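Local coordinates for protein listeriolysin O (Listeria monocytogenes, PDB 4CDB) that binds cholesterol-containing host membranes, inserts into them and assembles into an oligomeric pore that causes cytolysis, at residues 1-10 and 112-120; 23-32 and 241-252. One frame throughout, in Å; residues are numbered along the deposited sequence.

Overall arrangement
The proline-rich residues 1-10 run along strand 114-118 in interaction 1, closing a loop of about a hundred residues and pinning the chain start onto parts of the fold built later in sequence. The chain then enters helix 14-28, whose C-terminal part and the loop after it, 23-32, meet residues 241-252 in interaction 2, a closure of about two hundred residues. The segments alternate along the sequence, so the two loops cross rather than nest. The centres of interactions 1 and 2 lie about 24 Å apart, their nearest atoms about 10 Å. Together they tie the N-terminal extension and first helix to the large antiparallel sheet at one end of the elongated toxin.

Interaction 1: 1-10 and 112-120; sequences MAPPASPPAS and DSLTLSIDL
Asp112 OD1 takes the hydroxyl of Ser10 on its syn lone pair, with Ser10 OG 2.7 Å from Asp112 OD1, and the same oxygen also receives a weak bond from the backbone N of Ser113. The carboxylate is thereby tied to the N-terminal segment and, weakly, to the backbone of the next residue; its other oxygen has a long, weak ion pair with Arg230. That arginine also bonds Ser113 OG and Pro7 O, so a single guanidinium reaches both segments.

Further along, Pro7 slides past Thr115 in the opposite direction, its CG 3.2 Å from Thr115 OG1, while Pro7 CB lies 3.5 Å from Ser113 OG. With chi1 of -59°, Thr115 holds OG1 beside its own backbone N and turns CG2 away from that nitrogen, so the two branches serve different neighbours. OG1 lies 3.0 Å from Ala5 O, a hydrogen bond that is possible but not settled, and CG2 meets Pro4 CB at 3.7 Å. Pro4 CG sits close on the strand backbone, 3.3 Å from Thr115 O, with the CB of Ser117 alongside. At the far end, the poorly ordered Met1 crosses Asp119, its CG 3.5 Å from Asp119 CB; the carboxylate itself turns off to the backbone N of Asn219.

Met1, Pro4, Pro7 and Ser10 all turn their CB toward residues 112-119, a three-residue repeat that matches the extended backbone angles of a left-handed polyproline II helix. Strand 114-118 has neighbours 129-132 and 207-222 at its two edges, and Leu116 and Ile118 pack on helix 137-152 from the other face. The arrangement is that of a polyproline II segment, part of the PEST-like N-terminal region of listeriolysin O, laid nearly antiparallel along strand 114-118, over one face of the sheet.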
loop_
_atom_site.group_PDB
_atom_site.type_symbol
_atom_site.label_atom_id
_atom_site.label_comp_id
_atom_site.label_asym_id
_atom_site.label_seq_id
_atom_site.Cartn_x
_atom_site.Cartn_y
_atom_site.Cartn_z
ATOM N N MET A 1 8.940 -25.034 -8.740
ATOM C CA MET A 1 9.990 -26.040 -8.825
ATOM C C MET A 1 10.691 -26.257 -7.492
ATOM O O MET A 1 10.716 -25.375 -6.631
ATOM C CB MET A 1 11.038 -25.646 -9.871
ATOM C CG MET A 1 10.631 -25.883 -11.315
ATOM S SD MET A 1 10.398 -27.622 -11.726
ATOM C CE MET A 1 8.617 -27.687 -11.910
ATOM N N ALA A 2 11.249 -27.452 -7.334
ATOM C CA ALA A 2 12.215 -27.726 -6.285
ATOM C C ALA A 2 13.582 -27.558 -6.938
ATOM O O ALA A 2 13.695 -27.681 -8.159
ATOM C CB ALA A 2 12.035 -29.141 -5.759
ATOM N N PRO A 3 14.622 -27.258 -6.143
ATOM C CA PRO A 3 15.947 -27.050 -6.741
ATOM C C PRO A 3 16.444 -28.267 -7.523
ATOM O O PRO A 3 16.265 -29.399 -7.071
ATOM C CB PRO A 3 16.847 -26.783 -5.527
ATOM C CG PRO A 3 16.083 -27.306 -4.345
ATOM C CD PRO A 3 14.644 -27.085 -4.680
ATOM N N PRO A 4 17.055 -28.033 -8.697
ATOM C CA PRO A 4 17.595 -29.108 -9.537
ATOM C C PRO A 4 18.820 -29.764 -8.906
ATOM O O PRO A 4 19.342 -29.269 -7.908
ATOM C CB PRO A 4 18.004 -28.374 -10.816
ATOM C CG PRO A 4 18.287 -26.982 -10.372
ATOM C CD PRO A 4 17.280 -26.705 -9.292
ATOM N N ALA A 5 19.271 -30.869 -9.489
ATOM C CA ALA A 5 20.440 -31.574 -8.976
ATOM C C ALA A 5 21.732 -30.855 -9.359
ATOM O O ALA A 5 21.809 -30.218 -10.411
ATOM C CB ALA A 5 20.459 -33.010 -9.479
ATOM N N SER A 6 22.741 -30.957 -8.500
ATOM C CA SER A 6 24.038 -30.341 -8.764
ATOM C C SER A 6 24.746 -31.019 -9.934
ATOM O O SER A 6 24.632 -32.233 -10.116
ATOM C CB SER A 6 24.923 -30.398 -7.516
ATOM O OG SER A 6 24.320 -29.714 -6.429
ATOM N N PRO A 7 25.478 -30.231 -10.738
ATOM C CA PRO A 7 26.271 -30.764 -11.851
ATOM C C PRO A 7 27.399 -31.643 -11.326
ATOM O O PRO A 7 27.717 -31.559 -10.138
ATOM C CB PRO A 7 26.863 -29.504 -12.496
ATOM C CG PRO A 7 25.997 -28.381 -12.038
ATOM C CD PRO A 7 25.540 -28.761 -10.667
ATOM N N PRO A 8 27.999 -32.479 -12.192
ATOM C CA PRO A 8 29.134 -33.295 -11.749
ATOM C C PRO A 8 30.303 -32.422 -11.309
ATOM O O PRO A 8 30.494 -31.332 -11.849
ATOM C CB PRO A 8 29.508 -34.090 -13.005
ATOM C CG PRO A 8 28.938 -33.311 -14.145
ATOM C CD PRO A 8 27.677 -32.707 -13.612
ATOM N N ALA A 9 31.069 -32.897 -10.333
ATOM C CA ALA A 9 32.200 -32.139 -9.810
ATOM C C ALA A 9 33.306 -31.965 -10.852
ATOM O O ALA A 9 33.636 -32.897 -11.586
ATOM C CB ALA A 9 32.747 -32.803 -8.550
ATOM N N SER A 10 33.869 -30.760 -10.915
ATOM C CA SER A 10 34.960 -30.464 -11.840
ATOM C C SER A 10 36.268 -31.078 -11.347
ATOM O O SER A 10 36.510 -31.134 -10.140
ATOM C CB SER A 10 35.121 -28.951 -12.004
ATOM O OG SER A 10 33.914 -28.359 -12.449
ATOM N N ASP A 112 32.418 -21.866 -10.602
ATOM C CA ASP A 112 32.388 -23.217 -11.142
ATOM C C ASP A 112 31.069 -23.400 -11.892
ATOM O O ASP A 112 30.543 -22.449 -12.469
ATOM C CB ASP A 112 32.536 -24.251 -10.023
ATOM C CG ASP A 112 33.119 -25.574 -10.511
ATOM O OD1 ASP A 112 32.975 -25.897 -11.710
ATOM O OD2 ASP A 112 33.717 -26.294 -9.685
ATOM N N SER A 113 30.529 -24.614 -11.875
ATOM C CA SER A 113 29.297 -24.904 -12.602
ATOM C C SER A 113 28.067 -24.907 -11.699
ATOM O O SER A 113 28.174 -25.091 -10.486
ATOM C CB SER A 113 29.408 -26.248 -13.327
ATOM O OG SER A 113 29.576 -27.306 -12.400
ATOM N N LEU A 114 26.903 -24.690 -12.305
ATOM C CA LEU A 114 25.625 -24.822 -11.609
ATOM C C LEU A 114 24.534 -25.308 -12.560
ATOM O O LEU A 114 24.689 -25.244 -13.781
ATOM C CB LEU A 114 25.214 -23.505 -10.931
ATOM C CG LEU A 114 25.201 -22.179 -11.701
ATOM C CD1 LEU A 114 24.075 -22.095 -12.726
ATOM C CD2 LEU A 114 25.105 -21.020 -10.722
ATOM N N THR A 115 23.432 -25.797 -11.997
ATOM C CA THR A 115 22.299 -26.218 -12.811
ATOM C C THR A 115 21.134 -25.256 -12.626
ATOM O O THR A 115 20.703 -25.000 -11.500
ATOM C CB THR A 115 21.833 -27.647 -12.465
ATOM O OG1 THR A 115 22.912 -28.567 -12.669
ATOM C CG2 THR A 115 20.660 -28.057 -13.346
ATOM N N LEU A 116 20.639 -24.719 -13.736
ATOM C CA LEU A 116 19.461 -23.858 -13.714
ATOM C C LEU A 116 18.217 -24.661 -14.071
ATOM O O LEU A 116 18.270 -25.577 -14.894
ATOM C CB LEU A 116 19.621 -22.696 -14.694
ATOM C CG LEU A 116 20.688 -21.662 -14.342
ATOM C CD1 LEU A 116 20.759 -20.589 -15.417
ATOM C CD2 LEU A 116 20.412 -21.044 -12.975
ATOM N N SER A 117 17.099 -24.315 -13.444
ATOM C CA SER A 117 15.828 -24.972 -13.716
ATOM C C SER A 117 14.697 -23.952 -13.816
ATOM O O SER A 117 14.673 -22.968 -13.071
ATOM C CB SER A 117 15.517 -26.007 -12.635
ATOM O OG SER A 117 14.215 -26.535 -12.792
ATOM N N ILE A 118 13.767 -24.186 -14.739
ATOM C CA ILE A 118 12.659 -23.262 -14.968
ATOM C C ILE A 118 11.327 -23.950 -14.673
ATOM O O ILE A 118 11.198 -25.164 -14.852
ATOM C CB ILE A 118 12.689 -22.704 -16.414
ATOM C CG1 ILE A 118 11.831 -21.441 -16.536
ATOM C CG2 ILE A 118 12.263 -23.768 -17.429
ATOM C CD1 ILE A 118 12.079 -20.662 -17.813
ATOM N N ASP A 119 10.338 -23.180 -14.221
ATOM C CA ASP A 119 9.064 -23.757 -13.797
ATOM C C ASP A 119 7.925 -23.604 -14.810
ATOM O O ASP A 119 6.750 -23.703 -14.447
ATOM C CB ASP A 119 8.641 -23.174 -12.446
ATOM C CG ASP A 119 8.319 -21.693 -12.523
ATOM O OD1 ASP A 119 8.728 -21.043 -13.507
ATOM O OD2 ASP A 119 7.660 -21.178 -11.595
ATOM N N LEU A 120 8.266 -23.364 -16.073
ATOM C CA LEU A 120 7.249 -23.238 -17.116
ATOM C C LEU A 120 6.509 -24.564 -17.292
ATOM O O LEU A 120 7.116 -25.634 -17.208
ATOM C CB LEU A 120 7.872 -22.769 -18.436
ATOM C CG LEU A 120 8.171 -21.270 -18.535
ATOM C CD1 LEU A 120 8.970 -20.952 -19.789
ATOM C CD2 LEU A 120 6.876 -20.474 -18.515
#

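Interaction 2: 23-32 and 241-252; sequences IDKYIQGLDY and LQALGVNAENPP. With NA (sodium ion), chain P.
Leu30 and Pro252 meet tip to tip, with Leu30 CD1 3.7 Å from Pro252 CD, while Ile27 CG2 slides past the proline ring in the opposite direction. Leu30's other methyl, CD2, lies above a face of the Tyr26 ring toward its rim and touches the backbone of Asn247 and Ala248. One turn before Ile27, Ile23 crosses Leu241 at about a right angle, CG2 3.9 Å from Leu241 CD1.

Pro251 lies over a face of the Tyr32 ring in a CH-pi contact, its CG 3.8 Å from the ring centroid and only 7° off the normal. Tyr32 OH coordinates a sodium ion at 2.5 Å, a site shared with Asp356. A water donates to the same hydroxyl and to Pro252 O.

Tyr26, with CG anti to its backbone N (chi1 174°), points its hydroxyl at the loop: OH lies 2.5 Å from Val246 O, a very short bond in the ring plane. The Gln242 amide approaches this ring obliquely, NE2 nearest CE1, with the two planes 14° apart. Asn247 OD1 accepts from both N and ND2 of Asn250. A Schellman motif at Gly245, followed by this Asx motif, shapes the loop that receives the end of helix 14-28.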
loop_
_atom_site.group_PDB
_atom_site.type_symbol
_atom_site.label_atom_id
_atom_site.label_comp_id
_atom_site.label_asym_id
_atom_site.label_seq_id
_atom_site.Cartn_x
_atom_site.Cartn_y
_atom_site.Cartn_z
ATOM N N ILE A 23 38.031 -23.722 2.078
ATOM C CA ILE A 23 36.891 -22.830 1.888
ATOM C C ILE A 23 35.667 -23.352 2.636
ATOM O O ILE A 23 34.984 -22.593 3.326
ATOM C CB ILE A 23 36.564 -22.619 0.392
ATOM C CG1 ILE A 23 37.671 -21.807 -0.280
ATOM C CG2 ILE A 23 35.235 -21.900 0.224
ATOM C CD1 ILE A 23 37.548 -21.723 -1.791
ATOM N N ASP A 24 35.404 -24.650 2.508
ATOM C CA ASP A 24 34.287 -25.280 3.208
ATOM C C ASP A 24 34.337 -25.014 4.709
ATOM O O ASP A 24 33.358 -24.560 5.296
ATOM C CB ASP A 24 34.261 -26.790 2.958
ATOM C CG ASP A 24 33.816 -27.144 1.554
ATOM O OD1 ASP A 24 33.082 -26.341 0.940
ATOM O OD2 ASP A 24 34.195 -28.229 1.066
ATOM N N LYS A 25 35.484 -25.289 5.319
ATOM C CA LYS A 25 35.645 -25.136 6.765
ATOM C C LYS A 25 35.582 -23.679 7.216
ATOM O O LYS A 25 35.112 -23.386 8.314
ATOM C CB LYS A 25 36.954 -25.779 7.233
ATOM C CG LYS A 25 37.090 -27.240 6.838
ATOM C CD LYS A 25 35.872 -28.035 7.277
ATOM C CE LYS A 25 35.879 -29.437 6.693
ATOM N NZ LYS A 25 37.070 -30.208 7.134
ATOM N N TYR A 26 36.057 -22.769 6.371
ATOM C CA TYR A 26 36.003 -21.345 6.691
ATOM C C TYR A 26 34.563 -20.838 6.719
ATOM O O TYR A 26 34.159 -20.140 7.649
ATOM C CB TYR A 26 36.840 -20.521 5.706
ATOM C CG TYR A 26 36.700 -19.026 5.901
ATOM C CD1 TYR A 26 37.307 -18.386 6.975
ATOM C CD2 TYR A 26 35.958 -18.256 5.015
ATOM C CE1 TYR A 26 37.178 -17.020 7.160
ATOM C CE2 TYR A 26 35.825 -16.891 5.190
ATOM C CZ TYR A 26 36.437 -16.279 6.264
ATOM O OH TYR A 26 36.303 -14.921 6.440
ATOM N N ILE A 27 33.791 -21.193 5.699
ATOM C CA ILE A 27 32.404 -20.751 5.617
ATOM C C ILE A 27 31.547 -21.424 6.689
ATOM O O ILE A 27 30.715 -20.778 7.325
ATOM C CB ILE A 27 31.814 -20.991 4.209
ATOM C CG1 ILE A 27 32.581 -20.172 3.172
ATOM C CG2 ILE A 27 30.334 -20.631 4.170
ATOM C CD1 ILE A 27 32.059 -20.319 1.755
ATOM N N GLN A 28 31.772 -22.718 6.900
ATOM C CA GLN A 28 31.056 -23.462 7.932
ATOM C C GLN A 28 31.420 -22.985 9.337
ATOM O O GLN A 28 30.694 -23.242 10.294
ATOM C CB GLN A 28 31.312 -24.969 7.799
ATOM C CG GLN A 28 30.669 -25.605 6.572
ATOM C CD GLN A 28 31.109 -27.044 6.349
ATOM O OE1 GLN A 28 31.902 -27.592 7.116
ATOM N NE2 GLN A 28 30.592 -27.662 5.293
ATOM N N GLY A 29 32.548 -22.292 9.457
ATOM C CA GLY A 29 32.990 -21.778 10.740
ATOM C C GLY A 29 32.426 -20.407 11.063
ATOM O O GLY A 29 32.603 -19.896 12.170
ATOM N N LEU A 30 31.742 -19.808 10.094
ATOM C CA LEU A 30 31.175 -18.475 10.272
ATOM C C LEU A 30 29.975 -18.506 11.213
ATOM O O LEU A 30 28.935 -19.080 10.891
ATOM C CB LEU A 30 30.777 -17.874 8.921
ATOM C CG LEU A 30 31.910 -17.679 7.912
ATOM C CD1 LEU A 30 31.388 -17.053 6.632
ATOM C CD2 LEU A 30 33.014 -16.826 8.510
ATOM N N ASP A 31 30.130 -17.887 12.381
ATOM C CA ASP A 31 29.058 -17.822 13.366
ATOM C C ASP A 31 28.239 -16.540 13.244
ATOM O O ASP A 31 28.766 -15.436 13.381
ATOM C CB ASP A 31 29.619 -17.955 14.784
ATOM C CG ASP A 31 30.025 -19.376 15.119
ATOM O OD1 ASP A 31 29.123 -20.199 15.379
ATOM O OD2 ASP A 31 31.240 -19.671 15.126
ATOM N N TYR A 32 26.946 -16.697 12.983
ATOM C CA TYR A 32 26.029 -15.568 12.923
ATOM C C TYR A 32 24.601 -16.053 13.115
ATOM O O TYR A 32 24.298 -17.221 12.871
ATOM C CB TYR A 32 26.159 -14.823 11.589
ATOM C CG TYR A 32 25.917 -15.681 10.364
ATOM C CD1 TYR A 32 26.964 -16.357 9.748
ATOM C CD2 TYR A 32 24.646 -15.809 9.817
ATOM C CE1 TYR A 32 26.750 -17.142 8.627
ATOM C CE2 TYR A 32 24.422 -16.591 8.696
ATOM C CZ TYR A 32 25.477 -17.255 8.105
ATOM O OH TYR A 32 25.260 -18.034 6.991
ATOM N N LEU A 241 38.834 -14.876 -0.315
ATOM C CA LEU A 241 37.507 -14.579 0.212
ATOM C C LEU A 241 37.578 -13.652 1.421
ATOM O O LEU A 241 36.750 -12.756 1.569
ATOM C CB LEU A 241 36.769 -15.868 0.580
ATOM C CG LEU A 241 36.432 -16.803 -0.582
ATOM C CD1 LEU A 241 35.627 -17.998 -0.095
ATOM C CD2 LEU A 241 35.685 -16.051 -1.677
ATOM N N GLN A 242 38.571 -13.870 2.278
ATOM C CA GLN A 242 38.764 -13.018 3.448
ATOM C C GLN A 242 39.098 -11.589 3.042
ATOM O O GLN A 242 38.572 -10.637 3.612
ATOM C CB GLN A 242 39.870 -13.561 4.358
ATOM C CG GLN A 242 39.523 -14.850 5.072
ATOM C CD GLN A 242 40.471 -15.151 6.219
ATOM O OE1 GLN A 242 41.053 -14.244 6.814
ATOM N NE2 GLN A 242 40.631 -16.431 6.532
ATOM N N ALA A 243 39.980 -11.451 2.057
ATOM C CA ALA A 243 40.397 -10.137 1.577
ATOM C C ALA A 243 39.239 -9.351 0.970
ATOM O O ALA A 243 39.226 -8.122 1.003
ATOM C CB ALA A 243 41.521 -10.280 0.568
ATOM N N LEU A 244 38.273 -10.070 0.410
ATOM C CA LEU A 244 37.120 -9.442 -0.224
ATOM C C LEU A 244 36.061 -9.024 0.789
ATOM O O LEU A 244 35.096 -8.347 0.440
ATOM C CB LEU A 244 36.505 -10.376 -1.267
ATOM C CG LEU A 244 37.375 -10.640 -2.493
ATOM C CD1 LEU A 244 36.692 -11.614 -3.432
ATOM C CD2 LEU A 244 37.683 -9.335 -3.204
ATOM N N GLY A 245 36.238 -9.430 2.041
ATOM C CA GLY A 245 35.322 -9.025 3.090
ATOM C C GLY A 245 34.264 -10.059 3.425
ATOM O O GLY A 245 33.266 -9.742 4.076
ATOM N N VAL A 246 34.475 -11.295 2.983
ATOM C CA VAL A 246 33.557 -12.385 3.296
ATOM C C VAL A 246 33.857 -12.919 4.691
ATOM O O VAL A 246 34.873 -13.578 4.907
ATOM C CB VAL A 246 33.674 -13.542 2.283
ATOM C CG1 VAL A 246 32.701 -14.658 2.639
ATOM C CG2 VAL A 246 33.423 -13.043 0.870
ATOM N N ASN A 247 32.965 -12.635 5.636
ATOM C CA ASN A 247 33.182 -13.006 7.029
ATOM C C ASN A 247 31.882 -13.154 7.816
ATOM O O ASN A 247 30.797 -13.158 7.237
ATOM C CB ASN A 247 34.104 -11.984 7.698
ATOM C CG ASN A 247 33.669 -10.550 7.438
ATOM O OD1 ASN A 247 32.485 -10.223 7.518
ATOM N ND2 ASN A 247 34.628 -9.692 7.110
ATOM N N ALA A 248 31.997 -13.262 9.136
ATOM C CA ALA A 248 30.830 -13.460 9.992
ATOM C C ALA A 248 29.887 -12.261 9.959
ATOM O O ALA A 248 28.678 -12.404 10.141
ATOM C CB ALA A 248 31.261 -13.762 11.423
ATOM N N GLU A 249 30.452 -11.083 9.717
ATOM C CA GLU A 249 29.675 -9.852 9.669
ATOM C C GLU A 249 29.053 -9.667 8.290
ATOM O O GLU A 249 28.014 -9.025 8.148
ATOM C CB GLU A 249 30.551 -8.646 10.013
ATOM C CG GLU A 249 31.365 -8.803 11.292
ATOM C CD GLU A 249 32.677 -9.539 11.071
ATOM O OE1 GLU A 249 33.627 -8.918 10.550
ATOM O OE2 GLU A 249 32.757 -10.736 11.416
ATOM N N ASN A 250 29.702 -10.230 7.275
ATOM C CA ASN A 250 29.189 -10.182 5.910
ATOM C C ASN A 250 29.145 -11.575 5.289
ATOM O O ASN A 250 29.952 -11.896 4.414
ATOM C CB ASN A 250 30.037 -9.246 5.046
ATOM C CG ASN A 250 30.122 -7.839 5.612
ATOM O OD1 ASN A 250 29.304 -6.978 5.290
ATOM N ND2 ASN A 250 31.118 -7.600 6.456
ATOM N N PRO A 251 28.201 -12.413 5.747
ATOM C CA PRO A 251 28.134 -13.817 5.327
ATOM C C PRO A 251 27.842 -13.955 3.841
ATOM O O PRO A 251 27.048 -13.181 3.302
ATOM C CB PRO A 251 26.959 -14.375 6.139
ATOM C CG PRO A 251 26.756 -13.407 7.263
ATOM C CD PRO A 251 27.138 -12.074 6.708
ATOM N N PRO A 252 28.479 -14.935 3.182
ATOM C CA PRO A 252 28.253 -15.159 1.753
ATOM C C PRO A 252 26.880 -15.778 1.499
ATOM O O PRO A 252 26.424 -16.626 2.271
ATOM C CB PRO A 252 29.363 -16.144 1.379
ATOM C CG PRO A 252 29.633 -16.893 2.636
ATOM C CD PRO A 252 29.447 -15.891 3.747
HETATM NA NA NA P . 23.434 -19.628 7.455
HETATM O O HOH W 1 26.744 -18.165 4.528
#